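Local coordinates for dermonecrotic toxin (Pasteurella multocida, PDB 2EBF), which acts as a mitogenic, dermonecrotic and bone-resorbing toxin linked to atrophic rhinitis in pigs, this chain being its C-terminal region, at residues F580-E583 and Q584-L587; L706-A709 and Q710-A714; A152-L155 and L156-M160. All coordinates share one frame; numbering follows the deposited sequence.

Interaction 1. Residues F580-E583 and Q584-L587; sequences FPTE and QSRL
T582 and S585 grip each other reciprocally as a capping box that starts helix 583-591 in the C3 region. The S585 amide donates to T582 OG1 (N to OG1, 3.1 Å), and the T582 amide returns a nearly straight bond to S585 OG (N to OG, 2.7 Å, 170° at the hydrogen). Both hydroxyls can fold back in this way because each sits between its own backbone N and carbonyl carbon. The first turn then closes with R586 N on T582 O at 2.9 Å. The packed side belongs to buried R586, whose extended chain runs past T582 O, with the P581 carbonyl over one guanidinium face, offset toward its rim near NH2. Its NH1 meets E583 OE2 at 3.0 Å, on the anti side but tilted out of the carboxylate plane, the two planes 56° apart. NH2 forms salt bridges with E707 and D693, while E583 OE1 pairs with K610. On the looser, exposed side with S585, Q584 extends outward, and a water joins its NE2 to T582 OG1. The box satisfies two amides at the helix start; separately, the carboxylates at NH1 and NH2 probably offset the guanidinium charge and hold its orientation.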
ATOM      1  N   PHE A 580      -5.871 -24.502 -33.154  1.00 37.86           N
ATOM      2  CA  PHE A 580      -4.426 -24.391 -33.254  1.00 36.68           C
ATOM      3  C   PHE A 580      -4.042 -23.043 -33.824  1.00 35.83           C
ATOM      4  O   PHE A 580      -4.741 -22.512 -34.693  1.00 35.67           O
ATOM      5  CB  PHE A 580      -3.858 -25.501 -34.130  1.00 36.74           C
ATOM      6  CG  PHE A 580      -3.995 -26.866 -33.533  1.00 36.85           C
ATOM      7  CD1 PHE A 580      -4.782 -27.826 -34.148  1.00 37.74           C
ATOM      8  CD2 PHE A 580      -3.346 -27.187 -32.345  1.00 37.45           C
ATOM      9  CE1 PHE A 580      -4.912 -29.092 -33.600  1.00 37.84           C
ATOM     10  CE2 PHE A 580      -3.474 -28.445 -31.789  1.00 37.51           C
ATOM     11  CZ  PHE A 580      -4.259 -29.400 -32.416  1.00 37.12           C
ATOM     12  N   PRO A 581      -2.936 -22.473 -33.326  1.00 35.05           N
ATOM     13  CA  PRO A 581      -2.407 -21.247 -33.917  1.00 34.41           C
ATOM     14  C   PRO A 581      -1.956 -21.511 -35.351  1.00 33.95           C
ATOM     15  O   PRO A 581      -1.584 -22.640 -35.692  1.00 33.39           O
ATOM     16  CB  PRO A 581      -1.204 -20.908 -33.028  1.00 34.66           C
ATOM     17  CG  PRO A 581      -0.888 -22.144 -32.291  1.00 34.43           C
ATOM     18  CD  PRO A 581      -2.133 -22.939 -32.180  1.00 34.84           C
ATOM     19  N   THR A 582      -2.020 -20.478 -36.182  1.00 33.94           N
ATOM     20  CA  THR A 582      -1.595 -20.574 -37.571  1.00 34.02           C
ATOM     21  C   THR A 582      -0.693 -19.392 -37.879  1.00 34.34           C
ATOM     22  O   THR A 582      -0.600 -18.450 -37.090  1.00 33.80           O
ATOM     23  CB  THR A 582      -2.795 -20.544 -38.545  1.00 34.26           C
ATOM     24  OG1 THR A 582      -3.548 -19.342 -38.341  1.00 33.98           O
ATOM     25  CG2 THR A 582      -3.696 -21.760 -38.349  1.00 33.92           C
ATOM     26  N   GLU A 583      -0.041 -19.433 -39.036  1.00 34.93           N
ATOM     27  CA  GLU A 583       0.762 -18.303 -39.477  1.00 35.52           C
ATOM     28  C   GLU A 583      -0.110 -17.056 -39.611  1.00 35.54           C
ATOM     29  O   GLU A 583       0.321 -15.955 -39.260  1.00 35.21           O
ATOM     30  CB  GLU A 583       1.504 -18.632 -40.772  1.00 35.73           C
ATOM     31  CG  GLU A 583       2.670 -19.618 -40.570  1.00 35.94           C
ATOM     32  CD  GLU A 583       3.825 -19.019 -39.776  1.00 35.91           C
ATOM     33  OE1 GLU A 583       4.801 -18.579 -40.417  1.00 36.05           O
ATOM     34  OE2 GLU A 583       3.761 -18.981 -38.523  1.00 33.64           O
ATOM     35  N   GLN A 584      -1.347 -17.253 -40.074  1.00 35.66           N
ATOM     36  CA  GLN A 584      -2.339 -16.183 -40.139  1.00 36.37           C
ATOM     37  C   GLN A 584      -2.615 -15.553 -38.768  1.00 36.09           C
ATOM     38  O   GLN A 584      -2.570 -14.330 -38.632  1.00 36.29           O
ATOM     39  CB  GLN A 584      -3.645 -16.680 -40.784  1.00 36.49           C
ATOM     40  CG  GLN A 584      -4.702 -15.584 -40.951  1.00 37.45           C
ATOM     41  CD  GLN A 584      -5.925 -16.018 -41.757  1.00 37.81           C
ATOM     42  OE1 GLN A 584      -6.383 -15.290 -42.642  1.00 40.44           O
ATOM     43  NE2 GLN A 584      -6.462 -17.197 -41.450  1.00 40.37           N
ATOM     44  N   SER A 585      -2.877 -16.385 -37.759  1.00 36.04           N
ATOM     45  CA  SER A 585      -3.160 -15.893 -36.406  1.00 35.87           C
ATOM     46  C   SER A 585      -1.939 -15.234 -35.772  1.00 35.86           C
ATOM     47  O   SER A 585      -2.066 -14.275 -35.004  1.00 35.83           O
ATOM     48  CB  SER A 585      -3.697 -17.018 -35.506  1.00 36.11           C
ATOM     49  OG  SER A 585      -2.705 -17.995 -35.221  1.00 36.22           O
ATOM     50  N   ARG A 586      -0.756 -15.744 -36.104  1.00 35.59           N
ATOM     51  CA  ARG A 586       0.493 -15.201 -35.577  1.00 35.22           C
ATOM     52  C   ARG A 586       0.921 -13.857 -36.183  1.00 36.00           C
ATOM     53  O   ARG A 586       1.717 -13.138 -35.582  1.00 35.72           O
ATOM     54  CB  ARG A 586       1.627 -16.214 -35.749  1.00 35.16           C
ATOM     55  CG  ARG A 586       1.438 -17.515 -34.990  1.00 33.71           C
ATOM     56  CD  ARG A 586       2.576 -18.492 -35.312  1.00 33.57           C
ATOM     57  NE  ARG A 586       2.349 -19.825 -34.753  1.00 29.57           N
ATOM     58  CZ  ARG A 586       2.229 -20.941 -35.467  1.00 28.64           C
ATOM     59  NH1 ARG A 586       2.321 -20.916 -36.798  1.00 29.73           N
ATOM     60  NH2 ARG A 586       2.030 -22.098 -34.852  1.00 25.97           N
ATOM     61  N   LEU A 587       0.416 -13.516 -37.368  1.00 36.91           N
ATOM     62  CA  LEU A 587       0.876 -12.291 -38.039  1.00 38.04           C
ATOM     63  C   LEU A 587       0.716 -11.013 -37.188  1.00 38.49           C
ATOM     64  O   LEU A 587       1.681 -10.261 -37.039  1.00 38.30           O
ATOM     65  CB  LEU A 587       0.258 -12.135 -39.437  1.00 38.05           C
ATOM     66  CG  LEU A 587       0.786 -10.990 -40.305  1.00 38.79           C
ATOM     67  CD1 LEU A 587       2.273 -11.145 -40.600  1.00 40.34           C
ATOM     68  CD2 LEU A 587       0.002 -10.929 -41.593  1.00 38.65           C
TER
HETATM   69  O   HOH W   1      -5.989 -19.481 -39.555  1.00 54.32           O

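Interaction 2. Residues L706-A709 and Q710-A714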
ATOM      1  N   LEU A 706       3.781 -18.425 -24.523  1.00 27.93           N
ATOM      2  CA  LEU A 706       2.340 -18.581 -24.393  1.00 28.06           C
ATOM      3  C   LEU A 706       1.826 -19.662 -25.345  1.00 27.14           C
ATOM      4  O   LEU A 706       1.040 -20.523 -24.938  1.00 26.86           O
ATOM      5  CB  LEU A 706       1.633 -17.236 -24.638  1.00 28.45           C
ATOM      6  CG  LEU A 706       0.122 -17.131 -24.403  1.00 31.37           C
ATOM      7  CD1 LEU A 706      -0.347 -15.679 -24.278  1.00 33.08           C
ATOM      8  CD2 LEU A 706      -0.576 -17.730 -25.547  1.00 36.07           C
ATOM      9  N   GLU A 707       2.272 -19.623 -26.600  1.00 25.98           N
ATOM     10  CA  GLU A 707       1.845 -20.625 -27.578  1.00 25.89           C
ATOM     11  C   GLU A 707       2.215 -22.043 -27.160  1.00 25.46           C
ATOM     12  O   GLU A 707       1.387 -22.950 -27.219  1.00 25.19           O
ATOM     13  CB  GLU A 707       2.404 -20.324 -28.970  1.00 26.25           C
ATOM     14  CG  GLU A 707       2.278 -21.526 -29.912  1.00 27.67           C
ATOM     15  CD  GLU A 707       2.288 -21.180 -31.387  1.00 28.73           C
ATOM     16  OE1 GLU A 707       2.122 -19.997 -31.764  1.00 29.49           O
ATOM     17  OE2 GLU A 707       2.436 -22.126 -32.180  1.00 31.37           O
ATOM     18  N   ILE A 708       3.462 -22.225 -26.732  1.00 25.58           N
ATOM     19  CA  ILE A 708       3.936 -23.533 -26.295  1.00 25.29           C
ATOM     20  C   ILE A 708       3.151 -24.032 -25.071  1.00 25.03           C
ATOM     21  O   ILE A 708       2.772 -25.197 -25.006  1.00 24.58           O
ATOM     22  CB  ILE A 708       5.475 -23.499 -25.994  1.00 25.43           C
ATOM     23  CG1 ILE A 708       6.277 -23.133 -27.266  1.00 26.38           C
ATOM     24  CG2 ILE A 708       5.947 -24.834 -25.467  1.00 25.38           C
ATOM     25  CD1 ILE A 708       6.090 -24.097 -28.465  1.00 26.16           C
ATOM     26  N   ALA A 709       2.913 -23.153 -24.103  1.00 25.39           N
ATOM     27  CA  ALA A 709       2.171 -23.541 -22.905  1.00 26.00           C
ATOM     28  C   ALA A 709       0.740 -23.961 -23.261  1.00 26.59           C
ATOM     29  O   ALA A 709       0.240 -24.972 -22.777  1.00 26.83           O
ATOM     30  CB  ALA A 709       2.165 -22.402 -21.881  1.00 26.03           C
ATOM     31  N   GLN A 710       0.097 -23.189 -24.125  1.00 27.46           N
ATOM     32  CA  GLN A 710      -1.293 -23.465 -24.507  1.00 28.66           C
ATOM     33  C   GLN A 710      -1.427 -24.764 -25.297  1.00 28.01           C
ATOM     34  O   GLN A 710      -2.298 -25.599 -25.011  1.00 27.83           O
ATOM     35  CB  GLN A 710      -1.872 -22.288 -25.290  1.00 28.59           C
ATOM     36  CG  GLN A 710      -2.157 -21.066 -24.424  1.00 31.33           C
ATOM     37  CD  GLN A 710      -2.831 -19.935 -25.174  1.00 31.77           C
ATOM     38  OE1 GLN A 710      -2.787 -19.860 -26.403  1.00 34.50           O
ATOM     39  NE2 GLN A 710      -3.444 -19.024 -24.424  1.00 35.96           N
ATOM     40  N   ARG A 711      -0.547 -24.954 -26.278  1.00 28.56           N
ATOM     41  CA  ARG A 711      -0.597 -26.160 -27.111  1.00 28.62           C
ATOM     42  C   ARG A 711      -0.420 -27.419 -26.277  1.00 28.89           C
ATOM     43  O   ARG A 711      -1.051 -28.459 -26.542  1.00 29.04           O
ATOM     44  CB  ARG A 711       0.442 -26.102 -28.236  1.00 28.03           C
ATOM     45  CG  ARG A 711       0.037 -25.171 -29.356  1.00 28.27           C
ATOM     46  CD  ARG A 711       1.182 -24.821 -30.278  1.00 26.21           C
ATOM     47  NE  ARG A 711       1.797 -25.984 -30.919  1.00 25.91           N
ATOM     48  CZ  ARG A 711       2.932 -25.920 -31.611  1.00 25.34           C
ATOM     49  NH1 ARG A 711       3.542 -24.756 -31.751  1.00 23.15           N
ATOM     50  NH2 ARG A 711       3.453 -27.004 -32.169  1.00 25.12           N
ATOM     51  N   ASN A 712       0.421 -27.310 -25.255  1.00 29.07           N
ATOM     52  CA  ASN A 712       0.746 -28.436 -24.405  1.00 29.23           C
ATOM     53  C   ASN A 712      -0.126 -28.570 -23.161  1.00 29.51           C
ATOM     54  O   ASN A 712       0.142 -29.425 -22.306  1.00 29.95           O
ATOM     55  CB  ASN A 712       2.225 -28.373 -24.020  1.00 29.08           C
ATOM     56  CG  ASN A 712       3.128 -28.772 -25.159  1.00 29.19           C
ATOM     57  OD1 ASN A 712       3.167 -29.945 -25.559  1.00 28.09           O
ATOM     58  ND2 ASN A 712       3.854 -27.806 -25.700  1.00 28.24           N
ATOM     59  N   ARG A 713      -1.153 -27.719 -23.059  1.00 29.11           N
ATOM     60  CA  ARG A 713      -2.040 -27.687 -21.895  1.00 29.39           C
ATOM     61  C   ARG A 713      -1.205 -27.687 -20.610  1.00 28.27           C
ATOM     62  O   ARG A 713      -1.454 -28.461 -19.680  1.00 27.21           O
ATOM     63  CB  ARG A 713      -3.050 -28.845 -21.937  1.00 29.36           C
ATOM     64  CG  ARG A 713      -3.974 -28.794 -23.183  1.00 31.11           C
ATOM     65  CD  ARG A 713      -4.921 -29.985 -23.239  1.00 32.28           C
ATOM     66  NE  ARG A 713      -5.886 -29.947 -22.139  1.00 40.19           N
ATOM     67  CZ  ARG A 713      -7.047 -29.291 -22.178  1.00 42.31           C
ATOM     68  NH1 ARG A 713      -7.402 -28.616 -23.269  1.00 43.50           N
ATOM     69  NH2 ARG A 713      -7.854 -29.309 -21.124  1.00 43.50           N
ATOM     70  N   ALA A 714      -0.196 -26.814 -20.602  1.00 27.57           N
ATOM     71  CA  ALA A 714       0.786 -26.721 -19.525  1.00 27.41           C
ATOM     72  C   ALA A 714       0.166 -26.311 -18.201  1.00 27.07           C
ATOM     73  O   ALA A 714      -0.627 -25.364 -18.152  1.00 26.93           O
ATOM     74  CB  ALA A 714       1.877 -25.724 -19.913  1.00 27.20           C
TER
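A Schellman motif ends helix 701-711 here, in the C3 region: A714 N reaches back to A709 O at 2.9 Å and R713 N to Q710 O at 3.1 Å, with R713 at positive phi as the C-prime residue. The turn brings the methyl groups of A714 and A709 together, CB to CB 3.9 Å, beside I650 and W652 of strand 643-656. One turn earlier, E707 and R711 form an i to i+4 salt bridge. The E707 chain is extended with CG anti to its backbone N (chi1 165°), whereas R711 bends at chi3 (59°), so that NH1 comes to OE2 at 2.9 Å and takes the anti lone pair, though OE2 sits out of the guanidinium plane and the bond is bent. E707 CG lies in plane at the guanidinium edge. The same OE2 also pairs with R586, and the rest of the R711 head is held by the backbone oxygens of V688 and F687, which together fix its rotation. N712, the first residue to leave helical geometry, grips I708 O twice: its backbone N at 3.2 Å and its side-chain ND2 at 2.9 Å approach the carbonyl from opposite faces.

Interaction 3. Residues A152-L155 and L156-M160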
ATOM      1  N   ALA A 152      -4.140  -9.495   8.687  1.00 24.69           N
ATOM      2  CA  ALA A 152      -3.753 -10.830   8.221  1.00 24.89           C
ATOM      3  C   ALA A 152      -4.251 -11.121   6.807  1.00 25.23           C
ATOM      4  O   ALA A 152      -3.529 -11.691   5.986  1.00 25.96           O
ATOM      5  CB  ALA A 152      -4.234 -11.904   9.192  1.00 24.89           C
ATOM      6  N   ARG A 153      -5.493 -10.739   6.524  1.00 24.65           N
ATOM      7  CA  ARG A 153      -6.055 -10.927   5.196  1.00 24.69           C
ATOM      8  C   ARG A 153      -5.227 -10.217   4.130  1.00 24.91           C
ATOM      9  O   ARG A 153      -4.902 -10.797   3.097  1.00 24.99           O
ATOM     10  CB  ARG A 153      -7.483 -10.395   5.158  1.00 23.99           C
ATOM     11  CG  ARG A 153      -8.154 -10.577   3.803  1.00 24.90           C
ATOM     12  CD  ARG A 153      -9.543  -9.937   3.787  1.00 26.34           C
ATOM     13  NE  ARG A 153     -10.168 -10.134   2.477  1.00 28.15           N
ATOM     14  CZ  ARG A 153     -11.329  -9.595   2.107  1.00 29.08           C
ATOM     15  NH1 ARG A 153     -11.998  -8.818   2.943  1.00 28.61           N
ATOM     16  NH2 ARG A 153     -11.813  -9.826   0.895  1.00 28.30           N
ATOM     17  N   PHE A 154      -4.897  -8.954   4.391  1.00 24.58           N
ATOM     18  CA  PHE A 154      -4.122  -8.146   3.469  1.00 25.04           C
ATOM     19  C   PHE A 154      -2.720  -8.728   3.301  1.00 24.82           C
ATOM     20  O   PHE A 154      -2.215  -8.855   2.188  1.00 25.17           O
ATOM     21  CB  PHE A 154      -4.023  -6.704   3.987  1.00 24.97           C
ATOM     22  CG  PHE A 154      -3.079  -5.844   3.197  1.00 26.42           C
ATOM     23  CD1 PHE A 154      -3.548  -5.049   2.159  1.00 28.14           C
ATOM     24  CD2 PHE A 154      -1.712  -5.847   3.477  1.00 27.23           C
ATOM     25  CE1 PHE A 154      -2.673  -4.262   1.417  1.00 29.26           C
ATOM     26  CE2 PHE A 154      -0.827  -5.061   2.738  1.00 28.14           C
ATOM     27  CZ  PHE A 154      -1.303  -4.276   1.714  1.00 27.04           C
ATOM     28  N   LEU A 155      -2.104  -9.087   4.419  1.00 24.11           N
ATOM     29  CA  LEU A 155      -0.740  -9.586   4.370  1.00 24.47           C
ATOM     30  C   LEU A 155      -0.631 -10.933   3.666  1.00 24.79           C
ATOM     31  O   LEU A 155       0.307 -11.135   2.905  1.00 25.14           O
ATOM     32  CB  LEU A 155      -0.116  -9.621   5.762  1.00 23.90           C
ATOM     33  CG  LEU A 155       0.133  -8.241   6.386  1.00 23.86           C
ATOM     34  CD1 LEU A 155       0.366  -8.403   7.873  1.00 24.09           C
ATOM     35  CD2 LEU A 155       1.291  -7.464   5.712  1.00 25.03           C
ATOM     36  N   LEU A 156      -1.573 -11.844   3.902  1.00 24.84           N
ATOM     37  CA  LEU A 156      -1.536 -13.143   3.199  1.00 25.36           C
ATOM     38  C   LEU A 156      -1.820 -12.980   1.702  1.00 25.63           C
ATOM     39  O   LEU A 156      -1.210 -13.644   0.877  1.00 26.03           O
ATOM     40  CB  LEU A 156      -2.484 -14.176   3.825  1.00 24.66           C
ATOM     41  CG  LEU A 156      -2.450 -15.565   3.175  1.00 24.42           C
ATOM     42  CD1 LEU A 156      -1.065 -16.211   3.326  1.00 23.10           C
ATOM     43  CD2 LEU A 156      -3.476 -16.429   3.835  1.00 23.73           C
ATOM     44  N   ARG A 157      -2.738 -12.083   1.363  1.00 26.37           N
ATOM     45  CA  ARG A 157      -3.020 -11.759  -0.022  1.00 26.55           C
ATOM     46  C   ARG A 157      -1.774 -11.270  -0.723  1.00 26.63           C
ATOM     47  O   ARG A 157      -1.445 -11.746  -1.809  1.00 26.92           O
ATOM     48  CB  ARG A 157      -4.120 -10.692  -0.103  1.00 26.50           C
ATOM     49  CG  ARG A 157      -4.298 -10.081  -1.470  1.00 26.53           C
ATOM     50  CD  ARG A 157      -5.008  -8.735  -1.355  1.00 29.19           C
ATOM     51  NE  ARG A 157      -6.287  -8.863  -0.668  1.00 28.76           N
ATOM     52  CZ  ARG A 157      -6.862  -7.899   0.049  1.00 31.01           C
ATOM     53  NH1 ARG A 157      -6.271  -6.717   0.192  1.00 30.83           N
ATOM     54  NH2 ARG A 157      -8.029  -8.124   0.634  1.00 30.63           N
ATOM     55  N   THR A 158      -1.067 -10.339  -0.083  1.00 27.27           N
ATOM     56  CA  THR A 158       0.163  -9.760  -0.617  1.00 27.45           C
ATOM     57  C   THR A 158       1.258 -10.832  -0.764  1.00 27.74           C
ATOM     58  O   THR A 158       1.957 -10.902  -1.794  1.00 27.04           O
ATOM     59  CB  THR A 158       0.642  -8.580   0.285  1.00 27.90           C
ATOM     60  OG1 THR A 158      -0.426  -7.627   0.437  1.00 28.01           O
ATOM     61  CG2 THR A 158       1.879  -7.884  -0.295  1.00 28.01           C
ATOM     62  N   ALA A 159       1.397 -11.665   0.269  1.00 27.20           N
ATOM     63  CA  ALA A 159       2.401 -12.730   0.278  1.00 27.06           C
ATOM     64  C   ALA A 159       2.170 -13.704  -0.881  1.00 27.22           C
ATOM     65  O   ALA A 159       3.113 -14.076  -1.567  1.00 27.31           O
ATOM     66  CB  ALA A 159       2.374 -13.482   1.601  1.00 26.50           C
ATOM     67  N   MET A 160       0.917 -14.092  -1.105  1.00 27.74           N
ATOM     68  CA  MET A 160       0.593 -15.056  -2.158  1.00 28.38           C
ATOM     69  C   MET A 160       0.846 -14.459  -3.531  1.00 28.33           C
ATOM     70  O   MET A 160       1.385 -15.132  -4.410  1.00 28.52           O
ATOM     71  CB  MET A 160      -0.851 -15.552  -2.038  1.00 28.21           C
ATOM     72  CG  MET A 160      -1.074 -16.501  -0.850  1.00 29.22           C
ATOM     73  SD  MET A 160      -2.707 -17.253  -0.798  1.00 29.98           S
ATOM     74  CE  MET A 160      -3.769 -15.815  -0.647  1.00 30.84           C
TER
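Successive i to i+4 backbone bonds carry helix 151-164 through residues 152-160 without a break, from L156 N on A152 O (2.9 Å) to A159 N on L155 O. T158 adds a side-chain bond to this pattern. With OG1 beside its own backbone N (chi1 -54°), the hydroxyl donates to F154 O at 2.8 Å, from above the carbonyl plane, while T158 N approaches that oxygen from the opposite face. The same OG1 lies over one face of the F154 ring, offset toward its rim and 3.5 Å from CE2. R157 crosses F154 at about a right angle, NH1 standing 3.8 Å from CD1, and turns its guanidinium 78° from the ring. Bent at chi3 (-56°), it also brings NH2 to 3.5 Å from NE of the fully extended R153, over the R153 guanidinium face. Both arginines form salt bridges with D89 of helix 88-108, R153 NH2 to OD2 and R157 NE to OD1. Away from them, L155 packs on helices 171-180 and 135-143, L156 on H96 of helix 88-108. The shared carboxylate probably offsets the closeness of the two positive groups, and the buried T158 hydroxyl is accommodated by spending its proton on its own helix.

In the fold
From the N terminus, interaction 3 comes first, on helix 151-164, where the chain packs among helices 88-108, 135-143 and 171-180; it spans successive helical turns and closes no larger loop. Interactions 1 and 2 follow far along the chain in the C3 region. All three are local contacts, arranged in series with none enclosing or crossing another: interaction 1 closes the turn that begins helix 583-591, interaction 2 the turn that ends helix 701-711. These two meet through a salt bridge from R586 NH2 to E707 OE2 (2.7 Å), with P581 packed against E707 and R711. Interaction 3 stands apart, its nearest atoms about 17 Å from interaction 2 and about 29 Å from interaction 1.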